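Probable cobalt-precorrin-6B C(15)-methyltransferase (decarboxylating) (Methanothermobacter thermautotrophicus, PDB 1L3I) probably methylates C-15 of cobalt-precorrin-6B using S-adenosyl-L-methionine and then decarboxylates C-12 to yield cobalt-precorrin-7, in anaerobic cobalamin biosynthesis. Local coordinates at residues Tyr59-Asn64 / Gly89-Ala94; Pro99-Ala104 / Arg118-Lys123; Cys42-Val47 / Ile68-Met73. One frame throughout, in Å; residues are numbered along the deposited sequence.

Contact 1: Tyr59-Asn64 / Gly89-Ala94. With SAH (S-adenosyl-L-homocysteine), chain G.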
loop_
_atom_site.group_PDB
_atom_site.type_symbol
_atom_site.label_atom_id
_atom_site.label_comp_id
_atom_site.label_asym_id
_atom_site.label_seq_id
_atom_site.Cartn_x
_atom_site.Cartn_y
_atom_site.Cartn_z
ATOM N N TYR A 59 -15.793 -1.230 28.940
ATOM C CA TYR A 59 -17.221 -1.238 28.637
ATOM C C TYR A 59 -17.336 -1.540 27.142
ATOM O O TYR A 59 -16.944 -0.720 26.312
ATOM C CB TYR A 59 -17.829 0.133 28.936
ATOM C CG TYR A 59 -17.889 0.458 30.395
ATOM C CD1 TYR A 59 -16.834 1.121 31.020
ATOM C CD2 TYR A 59 -18.971 0.048 31.179
ATOM C CE1 TYR A 59 -16.850 1.362 32.390
ATOM C CE2 TYR A 59 -19.004 0.287 32.547
ATOM C CZ TYR A 59 -17.940 0.937 33.147
ATOM O OH TYR A 59 -17.963 1.156 34.500
ATOM N N ALA A 60 -17.818 -2.732 26.795
ATOM C CA ALA A 60 -17.965 -3.152 25.399
ATOM C C ALA A 60 -19.425 -3.030 24.950
ATOM O O ALA A 60 -20.301 -3.723 25.447
ATOM C CB ALA A 60 -17.471 -4.573 25.228
ATOM N N ILE A 61 -19.658 -2.176 23.965
ATOM C CA ILE A 61 -21.000 -1.912 23.468
ATOM C C ILE A 61 -21.212 -2.433 22.048
ATOM O O ILE A 61 -20.283 -2.393 21.228
ATOM C CB ILE A 61 -21.230 -0.388 23.417
ATOM C CG1 ILE A 61 -21.005 0.241 24.783
ATOM C CG2 ILE A 61 -22.600 -0.061 22.889
ATOM C CD1 ILE A 61 -20.909 1.756 24.741
ATOM N N ASP A 62 -22.434 -2.887 21.757
ATOM C CA ASP A 62 -22.802 -3.348 20.420
ATOM C C ASP A 62 -24.317 -3.483 20.228
ATOM O O ASP A 62 -25.023 -3.949 21.115
ATOM C CB ASP A 62 -22.117 -4.666 20.072
ATOM C CG ASP A 62 -21.855 -4.796 18.580
ATOM O OD1 ASP A 62 -22.835 -4.833 17.806
ATOM O OD2 ASP A 62 -20.669 -4.846 18.188
ATOM N N ARG A 63 -24.791 -3.043 19.066
ATOM C CA ARG A 63 -26.203 -3.125 18.682
ATOM C C ARG A 63 -26.583 -4.593 18.527
ATOM O O ARG A 63 -27.681 -5.019 18.891
ATOM C CB ARG A 63 -26.427 -2.513 17.296
ATOM C CG ARG A 63 -26.246 -1.044 17.138
ATOM C CD ARG A 63 -26.466 -0.675 15.684
ATOM N NE ARG A 63 -26.391 0.768 15.486
ATOM C CZ ARG A 63 -26.858 1.408 14.419
ATOM N NH1 ARG A 63 -27.448 0.749 13.437
ATOM N NH2 ARG A 63 -26.722 2.729 14.330
ATOM N N ASN A 64 -25.687 -5.337 17.888
ATOM C CA ASN A 64 -25.894 -6.738 17.597
ATOM C C ASN A 64 -25.774 -7.653 18.802
ATOM O O ASN A 64 -24.687 -7.793 19.377
ATOM C CB ASN A 64 -24.930 -7.195 16.489
ATOM C CG ASN A 64 -25.323 -8.544 15.850
ATOM O OD1 ASN A 64 -24.530 -9.144 15.116
ATOM N ND2 ASN A 64 -26.542 -9.003 16.096
ATOM N N GLY A 89 -26.992 -2.750 22.822
ATOM C CA GLY A 89 -27.784 -1.562 22.569
ATOM C C GLY A 89 -27.057 -0.575 21.690
ATOM O O GLY A 89 -25.880 -0.741 21.369
ATOM N N ASP A 90 -27.780 0.458 21.297
ATOM C CA ASP A 90 -27.233 1.498 20.452
ATOM C C ASP A 90 -26.250 2.307 21.313
ATOM O O ASP A 90 -26.546 2.641 22.456
ATOM C CB ASP A 90 -28.381 2.365 19.939
ATOM C CG ASP A 90 -28.005 3.159 18.711
ATOM O OD1 ASP A 90 -27.397 2.580 17.775
ATOM O OD2 ASP A 90 -28.336 4.364 18.683
ATOM N N ALA A 91 -25.090 2.607 20.746
ATOM C CA ALA A 91 -24.023 3.326 21.434
ATOM C C ALA A 91 -24.341 4.591 22.224
ATOM O O ALA A 91 -23.960 4.689 23.393
ATOM C CB ALA A 91 -22.861 3.601 20.480
ATOM N N PRO A 92 -25.008 5.587 21.609
ATOM C CA PRO A 92 -25.283 6.800 22.398
ATOM C C PRO A 92 -26.025 6.545 23.713
ATOM O O PRO A 92 -25.590 7.026 24.762
ATOM C CB PRO A 92 -26.059 7.663 21.420
ATOM C CG PRO A 92 -25.454 7.261 20.093
ATOM C CD PRO A 92 -25.480 5.757 20.230
ATOM N N GLU A 93 -27.075 5.720 23.658
ATOM C CA GLU A 93 -27.861 5.366 24.841
ATOM C C GLU A 93 -26.956 4.733 25.885
ATOM O O GLU A 93 -26.980 5.129 27.057
ATOM C CB GLU A 93 -29.000 4.389 24.470
ATOM C CG GLU A 93 -29.510 3.431 25.596
ATOM C CD GLU A 93 -28.768 2.073 25.647
ATOM O OE1 GLU A 93 -28.643 1.413 24.580
ATOM O OE2 GLU A 93 -28.313 1.657 26.751
ATOM N N ALA A 94 -26.160 3.757 25.441
ATOM C CA ALA A 94 -25.244 2.999 26.294
ATOM C C ALA A 94 -24.134 3.855 26.879
ATOM O O ALA A 94 -23.794 3.716 28.059
ATOM C CB ALA A 94 -24.654 1.846 25.519
HETATM N N SAH G . -13.263 -4.173 16.297
HETATM C CA SAH G . -14.056 -5.403 16.404
HETATM C CB SAH G . -15.066 -5.535 15.233
HETATM C CG SAH G . -16.090 -4.368 15.180
HETATM S SD SAH G . -17.328 -4.443 13.879
HETATM C C SAH G . -13.109 -6.595 16.432
HETATM O O SAH G . -11.890 -6.352 16.381
HETATM O OXT SAH G . -13.590 -7.742 16.526
HETATM C "C5'" SAH G . -18.291 -2.985 14.200
HETATM C "C4'" SAH G . -19.354 -3.201 15.218
HETATM O "O4'" SAH G . -20.028 -1.931 15.310
HETATM C "C3'" SAH G . -20.483 -4.288 14.856
HETATM O "O3'" SAH G . -20.589 -5.483 15.696
HETATM C "C2'" SAH G . -21.731 -3.377 14.856
HETATM O "O2'" SAH G . -23.000 -3.976 15.161
HETATM C "C1'" SAH G . -21.294 -2.275 15.795
HETATM N N9 SAH G . -21.982 -0.991 15.772
HETATM C C8 SAH G . -22.126 -0.111 14.671
HETATM N N7 SAH G . -22.783 0.958 15.007
HETATM C C5 SAH G . -23.105 0.795 16.373
HETATM C C6 SAH G . -23.796 1.587 17.307
HETATM N N6 SAH G . -24.316 2.776 16.981
HETATM N N1 SAH G . -23.937 1.144 18.588
HETATM C C2 SAH G . -23.414 -0.036 18.897
HETATM N N3 SAH G . -22.747 -0.868 18.115
HETATM C C4 SAH G . -22.618 -0.402 16.856
#

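Contact 2: Pro99-Ala104 / Arg118-Lys123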
loop_
_atom_site.group_PDB
_atom_site.type_symbol
_atom_site.label_atom_id
_atom_site.label_comp_id
_atom_site.label_asym_id
_atom_site.label_seq_id
_atom_site.Cartn_x
_atom_site.Cartn_y
_atom_site.Cartn_z
ATOM N N PRO A 99 -19.382 5.454 33.374
ATOM C CA PRO A 99 -18.654 6.557 34.009
ATOM C C PRO A 99 -17.707 7.215 33.015
ATOM O O PRO A 99 -17.712 6.879 31.826
ATOM C CB PRO A 99 -17.899 5.859 35.140
ATOM C CG PRO A 99 -17.728 4.470 34.656
ATOM C CD PRO A 99 -19.063 4.175 34.025
ATOM N N ASP A 100 -16.889 8.149 33.488
ATOM C CA ASP A 100 -15.940 8.807 32.596
ATOM C C ASP A 100 -14.868 7.827 32.131
ATOM O O ASP A 100 -14.517 6.888 32.855
ATOM C CB ASP A 100 -15.316 10.040 33.266
ATOM C CG ASP A 100 -16.289 11.209 33.377
ATOM O OD1 ASP A 100 -17.355 11.214 32.709
ATOM O OD2 ASP A 100 -15.976 12.144 34.146
ATOM N N ILE A 101 -14.329 8.079 30.944
ATOM C CA ILE A 101 -13.337 7.194 30.345
ATOM C C ILE A 101 -11.981 7.817 30.055
ATOM O O ILE A 101 -11.864 9.004 29.777
ATOM C CB ILE A 101 -13.875 6.629 29.007
ATOM C CG1 ILE A 101 -14.271 7.808 28.100
ATOM C CG2 ILE A 101 -15.061 5.687 29.262
ATOM C CD1 ILE A 101 -14.771 7.429 26.762
ATOM N N ASP A 102 -10.962 6.976 30.073
ATOM C CA ASP A 102 -9.599 7.389 29.792
ATOM C C ASP A 102 -9.289 7.051 28.339
ATOM O O ASP A 102 -8.511 7.750 27.688
ATOM C CB ASP A 102 -8.635 6.645 30.700
ATOM C CG ASP A 102 -8.848 6.975 32.162
ATOM O OD1 ASP A 102 -8.572 8.136 32.543
ATOM O OD2 ASP A 102 -9.310 6.095 32.925
ATOM N N ILE A 103 -9.899 5.970 27.852
ATOM C CA ILE A 103 -9.696 5.502 26.494
ATOM C C ILE A 103 -11.032 5.187 25.828
ATOM O O ILE A 103 -11.904 4.550 26.419
ATOM C CB ILE A 103 -8.835 4.215 26.475
ATOM C CG1 ILE A 103 -7.463 4.472 27.091
ATOM C CG2 ILE A 103 -8.689 3.678 25.062
ATOM C CD1 ILE A 103 -6.715 3.200 27.414
ATOM N N ALA A 104 -11.185 5.627 24.589
ATOM C CA ALA A 104 -12.384 5.363 23.814
ATOM C C ALA A 104 -11.982 4.918 22.403
ATOM O O ALA A 104 -11.303 5.651 21.670
ATOM C CB ALA A 104 -13.253 6.606 23.736
ATOM N N ARG A 118 -19.339 13.276 20.063
ATOM C CA ARG A 118 -19.717 14.395 20.928
ATOM C C ARG A 118 -19.896 13.903 22.353
ATOM O O ARG A 118 -19.441 14.550 23.282
ATOM C CB ARG A 118 -21.028 15.021 20.481
ATOM C CG ARG A 118 -20.928 16.000 19.335
ATOM C CD ARG A 118 -22.296 16.587 19.092
ATOM N NE ARG A 118 -22.383 17.394 17.893
ATOM C CZ ARG A 118 -23.324 17.246 16.965
ATOM N NH1 ARG A 118 -24.258 16.301 17.093
ATOM N NH2 ARG A 118 -23.376 18.076 15.918
ATOM N N ILE A 119 -20.587 12.773 22.507
ATOM C CA ILE A 119 -20.813 12.156 23.819
ATOM C C ILE A 119 -19.488 11.706 24.427
ATOM O O ILE A 119 -19.246 11.938 25.605
ATOM C CB ILE A 119 -21.788 10.931 23.738
ATOM C CG1 ILE A 119 -23.180 11.377 23.268
ATOM C CG2 ILE A 119 -21.849 10.187 25.066
ATOM C CD1 ILE A 119 -24.121 10.228 22.929
ATOM N N ILE A 120 -18.643 11.031 23.646
ATOM C CA ILE A 120 -17.351 10.582 24.174
ATOM C C ILE A 120 -16.571 11.799 24.677
ATOM O O ILE A 120 -15.899 11.724 25.690
ATOM C CB ILE A 120 -16.492 9.790 23.125
ATOM C CG1 ILE A 120 -17.078 8.391 22.881
ATOM C CG2 ILE A 120 -15.048 9.658 23.615
ATOM C CD1 ILE A 120 -16.366 7.591 21.807
ATOM N N LYS A 121 -16.673 12.925 23.978
ATOM C CA LYS A 121 -15.964 14.115 24.432
ATOM C C LYS A 121 -16.475 14.456 25.837
ATOM O O LYS A 121 -15.680 14.502 26.760
ATOM C CB LYS A 121 -16.149 15.312 23.496
ATOM C CG LYS A 121 -15.325 16.502 23.928
ATOM C CD LYS A 121 -15.742 17.763 23.212
ATOM C CE LYS A 121 -14.992 18.973 23.795
ATOM N NZ LYS A 121 -15.288 20.238 23.030
ATOM N N ASP A 122 -17.804 14.557 26.007
ATOM C CA ASP A 122 -18.465 14.885 27.301
ATOM C C ASP A 122 -18.078 14.009 28.512
ATOM O O ASP A 122 -18.349 14.388 29.659
ATOM C CB ASP A 122 -20.008 14.810 27.206
ATOM C CG ASP A 122 -20.640 15.929 26.366
ATOM O OD1 ASP A 122 -20.001 16.617 25.555
ATOM O OD2 ASP A 122 -21.863 16.082 26.481
ATOM N N LYS A 123 -17.482 12.843 28.256
ATOM C CA LYS A 123 -17.099 11.938 29.337
ATOM C C LYS A 123 -15.624 11.602 29.371
ATOM O O LYS A 123 -15.220 10.705 30.122
ATOM C CB LYS A 123 -17.840 10.611 29.184
ATOM C CG LYS A 123 -19.243 10.703 28.629
ATOM C CD LYS A 123 -20.039 9.476 29.041
ATOM C CE LYS A 123 -20.131 9.383 30.559
ATOM N NZ LYS A 123 -21.436 8.791 30.903
#

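Contact 3: Cys42-Val47 / Ile68-Met73. With SAH (S-adenosyl-L-homocysteine), chain G.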
loop_
_atom_site.group_PDB
_atom_site.type_symbol
_atom_site.label_atom_id
_atom_site.label_comp_id
_atom_site.label_asym_id
_atom_site.label_seq_id
_atom_site.Cartn_x
_atom_site.Cartn_y
_atom_site.Cartn_z
ATOM N N CYS A 42 -18.045 -3.430 19.733
ATOM C CA CYS A 42 -17.056 -4.467 20.001
ATOM C C CYS A 42 -16.960 -5.620 19.003
ATOM O O CYS A 42 -15.945 -6.310 18.978
ATOM C CB CYS A 42 -17.175 -4.997 21.432
ATOM S SG CYS A 42 -18.732 -5.730 21.885
ATOM N N GLY A 43 -17.994 -5.806 18.182
ATOM C CA GLY A 43 -18.001 -6.860 17.176
ATOM C C GLY A 43 -17.614 -8.239 17.696
ATOM O O GLY A 43 -18.258 -8.751 18.594
ATOM N N THR A 44 -16.570 -8.823 17.103
ATOM C CA THR A 44 -16.046 -10.133 17.487
ATOM C C THR A 44 -15.266 -10.084 18.820
ATOM O O THR A 44 -15.075 -11.108 19.477
ATOM C CB THR A 44 -15.161 -10.697 16.359
ATOM O OG1 THR A 44 -15.927 -10.790 15.160
ATOM C CG2 THR A 44 -14.622 -12.069 16.694
ATOM N N GLY A 45 -14.792 -8.901 19.200
ATOM C CA GLY A 45 -14.071 -8.766 20.450
ATOM C C GLY A 45 -12.588 -8.511 20.316
ATOM O O GLY A 45 -11.889 -8.428 21.319
ATOM N N GLY A 46 -12.106 -8.326 19.094
ATOM C CA GLY A 46 -10.688 -8.081 18.875
ATOM C C GLY A 46 -10.063 -6.972 19.723
ATOM O O GLY A 46 -8.979 -7.130 20.269
ATOM N N VAL A 47 -10.736 -5.834 19.829
ATOM C CA VAL A 47 -10.210 -4.716 20.611
ATOM C C VAL A 47 -10.511 -4.899 22.097
ATOM O O VAL A 47 -9.664 -4.632 22.940
ATOM C CB VAL A 47 -10.762 -3.373 20.075
ATOM C CG1 VAL A 47 -10.303 -2.225 20.926
ATOM C CG2 VAL A 47 -10.313 -3.173 18.624
ATOM N N ILE A 68 -22.405 -9.216 20.944
ATOM C CA ILE A 68 -22.210 -9.265 22.394
ATOM C C ILE A 68 -21.939 -10.707 22.843
ATOM O O ILE A 68 -21.094 -10.962 23.704
ATOM C CB ILE A 68 -23.432 -8.689 23.140
ATOM C CG1 ILE A 68 -23.566 -7.179 22.857
ATOM C CG2 ILE A 68 -23.327 -8.983 24.634
ATOM C CD1 ILE A 68 -22.401 -6.340 23.349
ATOM N N SER A 69 -22.644 -11.639 22.212
ATOM C CA SER A 69 -22.474 -13.057 22.507
ATOM C C SER A 69 -21.086 -13.561 22.060
ATOM O O SER A 69 -20.415 -14.276 22.809
ATOM C CB SER A 69 -23.600 -13.842 21.821
ATOM O OG SER A 69 -23.412 -15.243 21.929
ATOM N N THR A 70 -20.662 -13.174 20.852
ATOM C CA THR A 70 -19.361 -13.565 20.286
ATOM C C THR A 70 -18.204 -13.019 21.129
ATOM O O THR A 70 -17.226 -13.734 21.395
ATOM C CB THR A 70 -19.237 -13.069 18.832
ATOM O OG1 THR A 70 -20.318 -13.605 18.066
ATOM C CG2 THR A 70 -17.920 -13.489 18.209
ATOM N N THR A 71 -18.336 -11.759 21.555
ATOM C CA THR A 71 -17.318 -11.131 22.403
ATOM C C THR A 71 -17.234 -11.850 23.769
ATOM O O THR A 71 -16.131 -12.185 24.205
ATOM C CB THR A 71 -17.547 -9.589 22.568
ATOM O OG1 THR A 71 -17.437 -8.948 21.294
ATOM C CG2 THR A 71 -16.492 -8.958 23.488
ATOM N N GLU A 72 -18.369 -12.145 24.416
ATOM C CA GLU A 72 -18.335 -12.833 25.725
ATOM C C GLU A 72 -17.712 -14.222 25.569
ATOM O O GLU A 72 -16.896 -14.657 26.385
ATOM C CB GLU A 72 -19.730 -12.924 26.366
ATOM C CG GLU A 72 -19.798 -13.625 27.751
ATOM C CD GLU A 72 -18.842 -13.058 28.858
ATOM O OE1 GLU A 72 -18.666 -11.819 28.990
ATOM O OE2 GLU A 72 -18.287 -13.861 29.655
HETATM N N MSE A 73 -18.037 -14.863 24.459
HETATM C CA MSE A 73 -17.518 -16.184 24.140
HETATM C C MSE A 73 -15.986 -16.136 23.995
HETATM O O MSE A 73 -15.276 -16.982 24.542
HETATM C CB MSE A 73 -18.151 -16.632 22.838
HETATM C CG MSE A 73 -18.279 -18.111 22.690
HETATM SE SE MSE A 73 -18.227 -18.509 20.820
HETATM C CE MSE A 73 -16.576 -19.469 20.827
HETATM N N SAH G . -13.263 -4.173 16.297
HETATM C CA SAH G . -14.056 -5.403 16.404
HETATM C CB SAH G . -15.066 -5.535 15.233
HETATM C CG SAH G . -16.090 -4.368 15.180
HETATM S SD SAH G . -17.328 -4.443 13.879
HETATM C C SAH G . -13.109 -6.595 16.432
HETATM O O SAH G . -11.890 -6.352 16.381
HETATM O OXT SAH G . -13.590 -7.742 16.526
HETATM C "C5'" SAH G . -18.291 -2.985 14.200
HETATM C "C4'" SAH G . -19.354 -3.201 15.218
HETATM O "O4'" SAH G . -20.028 -1.931 15.310
HETATM C "C3'" SAH G . -20.483 -4.288 14.856
HETATM O "O3'" SAH G . -20.589 -5.483 15.696
HETATM C "C2'" SAH G . -21.731 -3.377 14.856
HETATM O "O2'" SAH G . -23.000 -3.976 15.161
HETATM C "C1'" SAH G . -21.294 -2.275 15.795
HETATM N N9 SAH G . -21.982 -0.991 15.772
HETATM C C8 SAH G . -22.126 -0.111 14.671
HETATM N N7 SAH G . -22.783 0.958 15.007
HETATM C C5 SAH G . -23.105 0.795 16.373
HETATM C C6 SAH G . -23.796 1.587 17.307
HETATM N N6 SAH G . -24.316 2.776 16.981
HETATM N N1 SAH G . -23.937 1.144 18.588
HETATM C C2 SAH G . -23.414 -0.036 18.897
HETATM N N3 SAH G . -22.747 -0.868 18.115
HETATM C C4 SAH G . -22.618 -0.402 16.856
#

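Contact 1: Tyr59-Asn64 / Gly89-Ala94
Asp-62, at the end of strand 57-62, and Gly-89, two residues ahead of helix 91-95, are joined by one backbone hydrogen bond, Gly-89 N to Asp-62 O at 2.9 Å. One residue earlier in the strand, Ile-61 packs on the helix, its CD1 lying 3.8 Å from Ala-94 CB. The carboxylate of Asp-62 turns to the ligand instead: OD1 accepts from SAH O2' at 2.8 Å and OD2 from O3' at 2.6 Å. An acidic residue at the tip of this second strand, gripping the ribose diol, is a hallmark of Rossmann-like methyltransferases. OD1 also takes Asn-64 N through its anti lone pair, closing an Asx turn, while OD2 receives Gly-43 N. An alanine in place of Asp-62 would probably leave both ribose hydroxyls, and the N-H groups of Asn-64 and Gly-43, without their acceptor. On the adenine side, the extended Arg-63 chain runs over a ring face, CG 3.5 Å from SAH C2, and its NE makes a salt bridge to Asp-90 OD1 (3.1 Å), the two flat groups 57° apart. Ala-91 N donates to SAH N1 at 2.9 Å.

Contact 2: Pro99-Ala104 / Arg118-Lys123
Ile-101 and Lys-123 are tied by a backbone hydrogen bond, Ile-101 N to Lys-123 O at 2.9 Å, where the chain entering strand 101-106 passes the C-terminal end of helix 113-122. The nearest CA pairs are Asp-100 with Lys-123 and, further into the strand, Ala-104 with Ile-120. This is one half of a beta-alpha-beta crossover: the chain passes from strand 101-106 through helix 113-122 to the neighbouring parallel strand 128-134 of the Rossmann-type sheet, and the contact holds the last turn of the helix against the strand it came from.

Ile-120 carries the apolar part. Its CG2, anti to the backbone N, is the branch that reaches the strand: it lies 3.5 Å from Ala-104 CB and 3.9 Å from Ile-101 CD1, bridging the two strand residues. The CD1 of Ile-120 adds a second touch on Ala-104 CB, at 3.8 Å. The two isoleucine side chains cross at about a right angle, and a chi1 of 55° on Ile-101, with CG1 between the backbone N and the carbonyl carbon, places that atom 3.7 Å from Lys-123 O. Ile-120 also touches Ile-130 of strand 128-134, and Ala-104 touches Val-38 of strand 36-40, which sets this apolar patch into the core between helix and sheet.

Toward the surface charged residues take over, though their charged ends do not meet. Asp-100 packs against Lys-123, with OD1 3.6 Å from Lys-123 CB. The lysine chain bends at chi3 and chi4, and its NZ is hydrogen-bonded to two backbone carbonyls, Ile-98 O and Leu-95 O. Just short of that end, Lys-123 CE rests 3.7 Å from Pro-99 O.

Contact 3: Cys42-Val47 / Ile68-Met73
The glycine-rich loop that follows the first strand of the Rossmann-like sheet, Cys-42 to Gly-46, packs here on helix 65-77. Cys-42 to Gly-45 forms a type II' beta turn, closed by Gly-45 N to Cys-42 O, and the helix backs it on the side of Thr-70 and Thr-71.

Thr-71 is the main contact residue of the helix. Its OG1, anti to the carbonyl carbon (chi1 -63°), sits 2.8 Å from Gly-43 O; the hydroxyl is hydrogen-bonded to Ala-67 O in its own helix. The methyl CG2 of the same residue lies 3.9 Å from Gly-45 CA, in the direction where a side chain on this glycine would point; the closeness leaves little room there, and at these backbone angles a CB would also press on the carbonyl O of Thr-44. Beside Thr-71, Cys-42 turns its sulphur toward the helix, SG standing 4.0 Å from Ile-68 CD1. At the third residue of the turn two methyls meet, Thr-44 CG2 and Thr-70 CG2 at 3.9 Å, the side chains crossing obliquely. Their hydroxyls face other partners: Thr-44 OG1 bonds to Pro-14 O, and Thr-70 OG1 to Glu-66 O.

The loop's backbone amides serve the ligand. Gly-46 N donates to SAH OXT at 3.0 Å, at the start of helix 46-52, whose end would probably favour the negative carboxylate, and Gly-45 N adds a weak bond to the same oxygen at 3.2 Å. Gly-43 CA lies 3.3 Å from SAH O3', and a side chain here would collide with CB of the homocysteine part. Loop, amides and bare glycines together make the S-adenosylmethionine-binding turn of the class I methyltransferase fold, with the homocysteine carboxylate of the ligand at the helix start.

How the contacts relate
Running from the N terminus, the chain meets 42-47, then 59-64, 68-73 and 89-94. Contact 3 closes the loop from 42-47 to 68-73, contact 1 that from 59-64 to 89-94, and the two cross, each loop containing one segment of the other. Contact 3 sets the glycine-rich turn after strand 36-40 on helix 65-77, and contact 1 joins strand 57-62 to helix 91-95. They meet directly, Ile-61 O lying 2.9 Å from Cys-42 N, and both line the SAH pocket. Contact 2 follows in series, closing a shorter loop from strand 101-106 to helix 113-122. It touches contact 1 through Pro-92 on Ile-119 and Tyr-59 on Pro-99, but not contact 3.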